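Side-chain contacts in SusD homolog (Bacteroides thetaiotaomicron, PDB 3SGH), which probably binds glycans at the cell surface, as a SusD-like outer membrane lipoprotein rich in helices: residues W77-L80 with Y81-Y85; A241-S244 with G245-E248; V410-Q413 with K414-C418; S443-A446 with D447-T450. All coordinates share one frame; numbering follows the deposited sequence.

Contact 1 (W77-L80 with Y81-Y85); sequences WGRL and YGYIY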
# COMPACT_ATOMS: atom_id res chain seq x y z
N TRP A 77 -12.93 -2.61 6.06
CA TRP A 77 -14.17 -2.78 5.31
C TRP A 77 -15.06 -1.60 5.53
O TRP A 77 -15.54 -0.98 4.58
CB TRP A 77 -14.89 -4.06 5.72
CG TRP A 77 -16.29 -4.16 5.19
CD1 TRP A 77 -17.34 -3.43 5.61
CD2 TRP A 77 -16.80 -5.03 4.14
NE1 TRP A 77 -18.48 -3.77 4.91
CE2 TRP A 77 -18.17 -4.74 3.99
CE3 TRP A 77 -16.23 -6.00 3.30
CZ2 TRP A 77 -19.01 -5.43 3.07
CZ3 TRP A 77 -17.06 -6.70 2.38
CH2 TRP A 77 -18.44 -6.39 2.26
N GLY A 78 -15.29 -1.27 6.80
CA GLY A 78 -16.23 -0.19 7.13
C GLY A 78 -15.80 1.16 6.60
O GLY A 78 -16.61 1.97 6.12
N ARG A 79 -14.49 1.39 6.68
CA ARG A 79 -13.96 2.66 6.28
C ARG A 79 -14.06 2.86 4.74
O ARG A 79 -14.54 3.91 4.26
CB ARG A 79 -12.50 2.77 6.75
CG ARG A 79 -11.83 4.15 6.49
CD ARG A 79 -12.55 5.30 7.15
NE ARG A 79 -12.57 5.19 8.59
CZ ARG A 79 -13.03 6.10 9.43
NH1 ARG A 79 -13.51 7.25 8.97
NH2 ARG A 79 -12.99 5.86 10.72
N LEU A 80 -13.60 1.85 4.00
CA LEU A 80 -13.53 1.93 2.56
C LEU A 80 -14.94 1.87 1.95
O LEU A 80 -15.26 2.66 1.08
CB LEU A 80 -12.67 0.80 1.99
CG LEU A 80 -11.19 0.91 2.44
CD1 LEU A 80 -10.37 -0.27 1.91
CD2 LEU A 80 -10.56 2.28 1.97
N TYR A 81 -15.77 0.91 2.39
CA TYR A 81 -17.17 0.92 1.99
C TYR A 81 -17.87 2.23 2.31
O TYR A 81 -18.64 2.72 1.50
CB TYR A 81 -17.95 -0.22 2.63
CG TYR A 81 -18.22 -1.35 1.69
CD1 TYR A 81 -17.22 -2.20 1.28
CD2 TYR A 81 -19.52 -1.58 1.26
CE1 TYR A 81 -17.50 -3.25 0.38
CE2 TYR A 81 -19.82 -2.60 0.41
CZ TYR A 81 -18.82 -3.43 -0.05
OH TYR A 81 -19.17 -4.45 -0.90
N GLY A 82 -17.60 2.81 3.47
CA GLY A 82 -18.23 4.06 3.84
C GLY A 82 -17.93 5.20 2.89
O GLY A 82 -18.81 6.05 2.60
N TYR A 83 -16.70 5.26 2.39
CA TYR A 83 -16.36 6.34 1.48
C TYR A 83 -16.93 6.11 0.06
O TYR A 83 -17.38 7.05 -0.59
CB TYR A 83 -14.83 6.54 1.40
CG TYR A 83 -14.21 7.13 2.64
CD1 TYR A 83 -14.78 8.22 3.28
CD2 TYR A 83 -12.99 6.64 3.11
CE1 TYR A 83 -14.21 8.75 4.41
CE2 TYR A 83 -12.39 7.19 4.22
CZ TYR A 83 -13.00 8.24 4.87
OH TYR A 83 -12.39 8.79 5.98
N ILE A 84 -16.92 4.86 -0.41
CA ILE A 84 -17.26 4.58 -1.79
C ILE A 84 -18.77 4.52 -2.01
O ILE A 84 -19.25 4.98 -3.04
CB ILE A 84 -16.60 3.26 -2.27
CG1 ILE A 84 -15.05 3.43 -2.22
CG2 ILE A 84 -17.12 2.87 -3.66
CD1 ILE A 84 -14.49 4.67 -3.03
N TYR A 85 -19.50 3.98 -1.03
CA TYR A 85 -20.96 3.81 -1.21
C TYR A 85 -21.71 4.56 -0.12
O TYR A 85 -21.24 4.56 1.02
CB TYR A 85 -21.32 2.33 -1.16
CG TYR A 85 -20.58 1.45 -2.10
CD1 TYR A 85 -20.94 1.37 -3.46
CD2 TYR A 85 -19.55 0.63 -1.66
CE1 TYR A 85 -20.24 0.54 -4.33
CE2 TYR A 85 -18.87 -0.22 -2.55
CZ TYR A 85 -19.23 -0.25 -3.86
OH TYR A 85 -18.52 -1.06 -4.71
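Trp77 and Tyr81 stack one turn apart on helix 75-84 of this SusD-like fold. It is an offset stack: the six-membered ring of Trp77 and the Tyr81 ring have centroids 4.2 Å apart and planes only 8° from parallel. The Trp77 side chain runs with CG anti to the backbone N (chi1 169°), which lays the indole over the next turn. Tyr85 CE2 lies over the opposite face of the Tyr81 ring. With an alanine in place of Tyr81, the Trp77 ring would probably lose the flat partner on this face and be freer to turn.

The backbone donors are met in helical order. Tyr81 N gives to Trp77 O at 2.9 Å, Gly82 N to Gly78 O, and Ile84 N to Leu80 O. Tyr83 N gives to Arg79 O at 3.2 Å and makes a second, weak bond to Leu80 O. Leu80 O thus takes Ile84 N and, weakly, Tyr83 N. Tyr85 N, where the helix ends, still finds Tyr81 O.

Two polar ends, of Arg79 and Tyr85, find partners outside the helix. Arg79 NE forms a salt bridge with Glu38 OE1, and Tyr85 OH bonds to Arg109 NE. Leu116 of helix 100-120 touches both the Trp77 and Tyr81 side chains. The Arg79 chain bends at chi2 and chi3, and its CD lies 3.5 Å from Tyr83 CE2.

Contact 2 (A241-S244 with G245-E248); sequences AIVS and GWPE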
# COMPACT_ATOMS: atom_id res chain seq x y z
N ALA A 241 0.13 13.01 11.70
CA ALA A 241 0.62 13.89 12.76
C ALA A 241 -0.25 13.72 14.02
O ALA A 241 0.27 13.74 15.15
CB ALA A 241 0.66 15.31 12.30
N ILE A 242 -1.55 13.50 13.82
CA ILE A 242 -2.46 13.28 14.94
C ILE A 242 -2.12 11.90 15.61
O ILE A 242 -1.90 11.85 16.82
CB ILE A 242 -3.95 13.39 14.53
CG1 ILE A 242 -4.24 14.82 14.02
CG2 ILE A 242 -4.87 13.00 15.76
CD1 ILE A 242 -5.55 14.98 13.19
N VAL A 243 -2.12 10.81 14.84
CA VAL A 243 -1.82 9.48 15.37
C VAL A 243 -0.45 9.47 16.06
O VAL A 243 -0.28 8.97 17.18
CB VAL A 243 -1.98 8.41 14.30
CG1 VAL A 243 -1.71 7.00 14.86
CG2 VAL A 243 -3.41 8.49 13.70
N SER A 244 0.51 10.13 15.43
CA SER A 244 1.88 10.14 15.93
C SER A 244 2.00 10.93 17.25
O SER A 244 2.85 10.63 18.10
CB SER A 244 2.82 10.74 14.88
OG SER A 244 4.17 10.84 15.30
N GLY A 245 1.16 11.95 17.38
CA GLY A 245 1.12 12.79 18.56
C GLY A 245 0.52 12.13 19.78
O GLY A 245 0.82 12.52 20.90
N TRP A 246 -0.30 11.10 19.58
CA TRP A 246 -0.98 10.43 20.69
C TRP A 246 -0.13 9.89 21.84
O TRP A 246 -0.46 10.17 23.00
CB TRP A 246 -2.01 9.42 20.18
CG TRP A 246 -3.19 10.02 19.49
CD1 TRP A 246 -3.68 11.29 19.63
CD2 TRP A 246 -4.07 9.34 18.60
NE1 TRP A 246 -4.78 11.45 18.81
CE2 TRP A 246 -5.04 10.25 18.20
CE3 TRP A 246 -4.10 8.04 18.07
CZ2 TRP A 246 -6.05 9.91 17.32
CZ3 TRP A 246 -5.09 7.71 17.22
CH2 TRP A 246 -6.06 8.64 16.83
N PRO A 247 0.98 9.15 21.57
CA PRO A 247 1.46 8.59 20.27
C PRO A 247 0.99 7.17 20.07
O PRO A 247 0.89 6.44 21.05
CB PRO A 247 2.99 8.57 20.44
CG PRO A 247 3.21 8.38 21.95
CD PRO A 247 1.98 8.98 22.64
N GLU A 248 0.70 6.77 18.84
CA GLU A 248 0.38 5.39 18.54
C GLU A 248 1.02 4.85 17.26
O GLU A 248 0.74 3.72 16.89
CB GLU A 248 -1.14 5.15 18.57
CG GLU A 248 -1.73 5.32 20.00
CD GLU A 248 -3.20 4.99 20.13
OE1 GLU A 248 -3.81 4.46 19.17
OE2 GLU A 248 -3.73 5.25 21.24
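The indole of Trp246 lies over the backbone of Ile242 and Val243. On one face, Ile242 O sits 3.3 Å above the ring plane. On the same face, Val243 CA makes a CH-pi contact, 4.0 Å from the centroid of the six-membered ring. Ile242 CG2 meets the pyrrole side, 3.4 Å from Trp246 NE1. Val243 CG2 meets the far end, 4.0 Å from Trp246 CZ3. Gln33 and Gln37 of helix 33-40 also touch the indole.

This is the C-terminal end of helix 239-245 in the SusD-like fold, which runs into a loop with a cis peptide bond before Pro247. Gly245 N still makes a helical bond to Ala241 O. Val243 O then takes two donors from opposite faces of its plane: Trp246 N, and Glu248 N at 2.9 Å. Val243 CG1 stands anti to its own nitrogen (chi1 -178°) and reaches Glu248 CB at 4.2 Å. An alanine at Val243 would remove both methyls and would probably leave a gap beside Trp246 CZ3 and Glu248 CB.

Glu248 OE1 is held by Gln37 NE2. Ser244 O lies 3.1 Å from Pro247 CB and accepts a bond from Arg250 NH1.

Contact 3 (V410-Q413 with K414-C418); sequences VLTQ and KWIAC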
# COMPACT_ATOMS: atom_id res chain seq x y z
N VAL A 410 15.07 -5.11 -7.19
CA VAL A 410 13.97 -4.25 -7.64
C VAL A 410 12.93 -3.98 -6.52
O VAL A 410 12.58 -2.84 -6.23
CB VAL A 410 13.33 -4.82 -8.91
CG1 VAL A 410 11.99 -4.18 -9.25
CG2 VAL A 410 14.34 -4.72 -10.09
N LEU A 411 12.40 -5.04 -5.92
CA LEU A 411 11.35 -4.89 -4.93
C LEU A 411 11.80 -4.27 -3.61
O LEU A 411 11.00 -3.57 -2.95
CB LEU A 411 10.65 -6.23 -4.68
CG LEU A 411 9.98 -6.74 -5.94
CD1 LEU A 411 9.23 -8.04 -5.61
CD2 LEU A 411 9.05 -5.69 -6.52
N THR A 412 13.05 -4.46 -3.22
CA THR A 412 13.58 -3.76 -2.04
C THR A 412 13.66 -2.23 -2.25
O THR A 412 13.22 -1.45 -1.38
CB THR A 412 14.94 -4.34 -1.60
OG1 THR A 412 14.76 -5.74 -1.33
CG2 THR A 412 15.47 -3.64 -0.32
N GLN A 413 14.27 -1.78 -3.35
CA GLN A 413 14.31 -0.33 -3.64
C GLN A 413 12.89 0.21 -3.91
O GLN A 413 12.57 1.32 -3.53
CB GLN A 413 15.27 0.00 -4.78
CG GLN A 413 16.71 -0.19 -4.39
CD GLN A 413 17.16 0.83 -3.33
OE1 GLN A 413 16.69 1.93 -3.30
NE2 GLN A 413 18.05 0.42 -2.44
N LYS A 414 12.04 -0.60 -4.53
CA LYS A 414 10.66 -0.15 -4.72
C LYS A 414 9.99 0.12 -3.37
O LYS A 414 9.24 1.11 -3.19
CB LYS A 414 9.86 -1.18 -5.49
CG LYS A 414 8.39 -0.85 -5.66
CD LYS A 414 7.67 -2.08 -6.28
CE LYS A 414 6.19 -1.95 -6.38
NZ LYS A 414 5.56 -3.24 -6.77
N TRP A 415 10.22 -0.80 -2.43
CA TRP A 415 9.63 -0.73 -1.10
C TRP A 415 10.14 0.48 -0.33
O TRP A 415 9.35 1.20 0.29
CB TRP A 415 9.92 -2.04 -0.39
CG TRP A 415 9.66 -2.02 1.08
CD1 TRP A 415 8.45 -1.90 1.71
CD2 TRP A 415 10.64 -2.22 2.09
NE1 TRP A 415 8.63 -2.02 3.07
CE2 TRP A 415 9.98 -2.19 3.32
CE3 TRP A 415 12.02 -2.41 2.07
CZ2 TRP A 415 10.66 -2.34 4.51
CZ3 TRP A 415 12.67 -2.60 3.26
CH2 TRP A 415 12.00 -2.56 4.45
N ILE A 416 11.43 0.79 -0.48
CA ILE A 416 12.00 1.96 0.17
C ILE A 416 11.41 3.22 -0.45
O ILE A 416 11.03 4.15 0.25
CB ILE A 416 13.54 2.00 0.05
CG1 ILE A 416 14.10 0.88 0.88
CG2 ILE A 416 14.11 3.35 0.55
CD1 ILE A 416 15.66 0.64 0.62
N ALA A 417 11.25 3.21 -1.77
CA ALA A 417 10.75 4.38 -2.52
C ALA A 417 9.27 4.70 -2.21
O ALA A 417 8.90 5.89 -2.08
CB ALA A 417 10.93 4.20 -4.02
N CYS A 418 8.42 3.66 -2.14
CA CYS A 418 6.98 3.87 -1.97
C CYS A 418 6.73 4.00 -0.49
O CYS A 418 6.39 3.02 0.17
CB CYS A 418 6.22 2.71 -2.59
SG CYS A 418 6.47 2.66 -4.43
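Leu411 and Lys414 lie side by side on helix 403-417 and point the same way. Their apolar contact is Leu411 CD2 on Lys414 CD, at 3.9 Å. Two residues further on, Gln413 and Ile416 also lie side by side, the amide NE2 of Gln413 3.9 Å from the methyl CD1 of Ile416. Thr412 CG2 comes looser, 4.4 Å from both Trp415 CE3 and Ile416 CD1. Thr412 O lies at the edge of the Trp415 ring, near its plane. This is i to i+3 and i to i+4 packing within one buried helix of the helix-rich SusD-like fold.

The backbone bonds are a regular helical ladder. Lys414 N gives to Val410 O, Trp415 N to Leu411 O, Ile416 N to Thr412 O and Ala417 N to Gln413 O. Cys418 N closes the run on Lys414 O, and Cys418 is the first residue to leave helical geometry.

The buried polar side chains are satisfied by partners outside this turn pair. Lys414 is fully extended, with every torsion near 180°, which carries NZ past Leu411 to a salt bridge with Asp428 OD2. The Gln413 chain bends at chi2 (-67°), and its amide is gripped at both ends: NE2 by Tyr363 OH and OE1 by Arg266 NH2. Thr412 OG1 bonds back to Glu408 O, and Trp415 NE1 to Ser47 O.

Helix 319-331 packs on Leu411, Lys414 and Ala417, and helix 340-354 on Val410, Gln413 and Ala417. Helix 253-261 covers Thr412, Trp415 and Ile416, and its Tyr258 meets the Trp415 ring edge-to-face.

Contact 4 (S443-A446 with D447-T450); sequences SMNA and DCNT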
# COMPACT_ATOMS: atom_id res chain seq x y z
N SER A 443 3.73 -15.35 16.86
CA SER A 443 2.36 -15.31 16.42
C SER A 443 1.45 -15.69 17.58
O SER A 443 1.67 -16.69 18.26
CB SER A 443 2.12 -16.27 15.25
OG SER A 443 0.73 -16.37 14.96
N MSE A 444 0.39 -14.92 17.71
CA MSE A 444 -0.69 -15.19 18.68
C MSE A 444 -1.94 -15.83 18.02
O MSE A 444 -3.03 -15.93 18.64
CB MSE A 444 -1.06 -13.89 19.40
CG MSE A 444 0.00 -13.31 20.28
SE MSE A 444 0.17 -14.38 21.89
CE MSE A 444 -1.44 -13.79 22.75
N ASN A 445 -1.75 -16.30 16.78
CA ASN A 445 -2.81 -16.92 15.98
C ASN A 445 -2.32 -18.29 15.54
O ASN A 445 -1.27 -18.42 14.93
CB ASN A 445 -3.10 -16.05 14.76
CG ASN A 445 -4.31 -16.50 13.96
OD1 ASN A 445 -4.24 -17.42 13.14
ND2 ASN A 445 -5.42 -15.85 14.16
N ALA A 446 -3.13 -19.31 15.81
CA ALA A 446 -2.77 -20.67 15.46
C ALA A 446 -2.68 -20.93 13.97
O ALA A 446 -2.05 -21.90 13.55
CB ALA A 446 -3.79 -21.63 16.07
N ASP A 447 -3.31 -20.10 13.15
CA ASP A 447 -3.25 -20.27 11.72
C ASP A 447 -2.14 -19.50 11.01
O ASP A 447 -1.98 -19.66 9.78
CB ASP A 447 -4.58 -19.90 11.08
CG ASP A 447 -5.71 -20.83 11.47
OD1 ASP A 447 -5.46 -21.94 11.97
OD2 ASP A 447 -6.88 -20.43 11.29
N CYS A 448 -1.39 -18.68 11.75
CA CYS A 448 -0.29 -17.89 11.15
C CYS A 448 1.02 -18.21 11.83
O CYS A 448 1.06 -18.41 13.06
CB CYS A 448 -0.53 -16.40 11.34
SG CYS A 448 -2.09 -15.77 10.64
N ASN A 449 2.07 -18.31 11.04
CA ASN A 449 3.44 -18.49 11.56
C ASN A 449 4.28 -17.27 11.26
O ASN A 449 3.93 -16.45 10.40
CB ASN A 449 4.08 -19.75 10.96
CG ASN A 449 4.10 -19.74 9.41
OD1 ASN A 449 4.78 -18.94 8.79
ND2 ASN A 449 3.33 -20.64 8.79
N THR A 450 5.40 -17.10 11.97
CA THR A 450 6.24 -15.93 11.71
C THR A 450 7.00 -16.00 10.36
O THR A 450 7.42 -14.98 9.84
CB THR A 450 7.23 -15.73 12.86
OG1 THR A 450 7.98 -16.95 13.01
CG2 THR A 450 6.48 -15.41 14.18
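Asn445 and Cys448 are the ends of a type I beta turn in the long loop between helices 424-432 and 461-466. Cys448 N bonds to Asn445 O at 3.2 Å. The Asn445 side chain adds an Asx turn inside it: OD1 accepts Asp447 N at 2.8 Å.

That second bond depends on the conformation of Asn445. CG is anti to the backbone N (chi1 -172°), and chi2 of -82° swings OD1 over the turn. There it also lies 3.2 Å from Asp447 CB and 3.7 Å from Cys448 SG. The other end of the amide is tied to the loop at Asn67, through ND2 and Asn67 OD1. Both ends of the group are thus engaged, which should fix its rotation.

Asp447 CG and Cys448 SG each stand anti to their own carbonyl carbon, beside the backbone N. This brings SG of the buried Cys448 up to Asn445 OD1. The Asp447 carboxylate plane is 66° from the Asn445 amide plane. OD2 has a hydrogen bond with Ser484 OG and a salt bridge with Lys482 NZ, so the turn is pinned to a second loop.

Ser443 reaches across from before the turn. Its OG is 2.8 Å from Cys448 O and 2.9 Å from Asn445 O. The hydroxyl has one proton for these two acceptors, and which one takes it is not settled. Asn445 O and Cys448 O, both acceptors, are themselves only 3.0 Å apart. Further along the chain, the methyl CG2 of Thr450 rests 3.8 Å from Ser443 N.

The four contacts follow one another along the chain and do not touch. Contacts 1 and 3 each lie within a single helix, 75-84 and 403-417, and run to its C-terminal end. Contact 2 takes the end of helix 239-245 and the loop after it, and contact 4 is all loop. Contact 3 is the core one, its centre about 12 Å from the centre of the chain, where most of the buried polar side chains find partners outside the helix. Contacts 1 and 2 are partly buried and rest on aromatic rings, one on a ring partner, the other on backbone and aliphatic branches. Contact 4, at the surface, relies on polar side chains. Helix 33-40 borders both contacts 1 and 2.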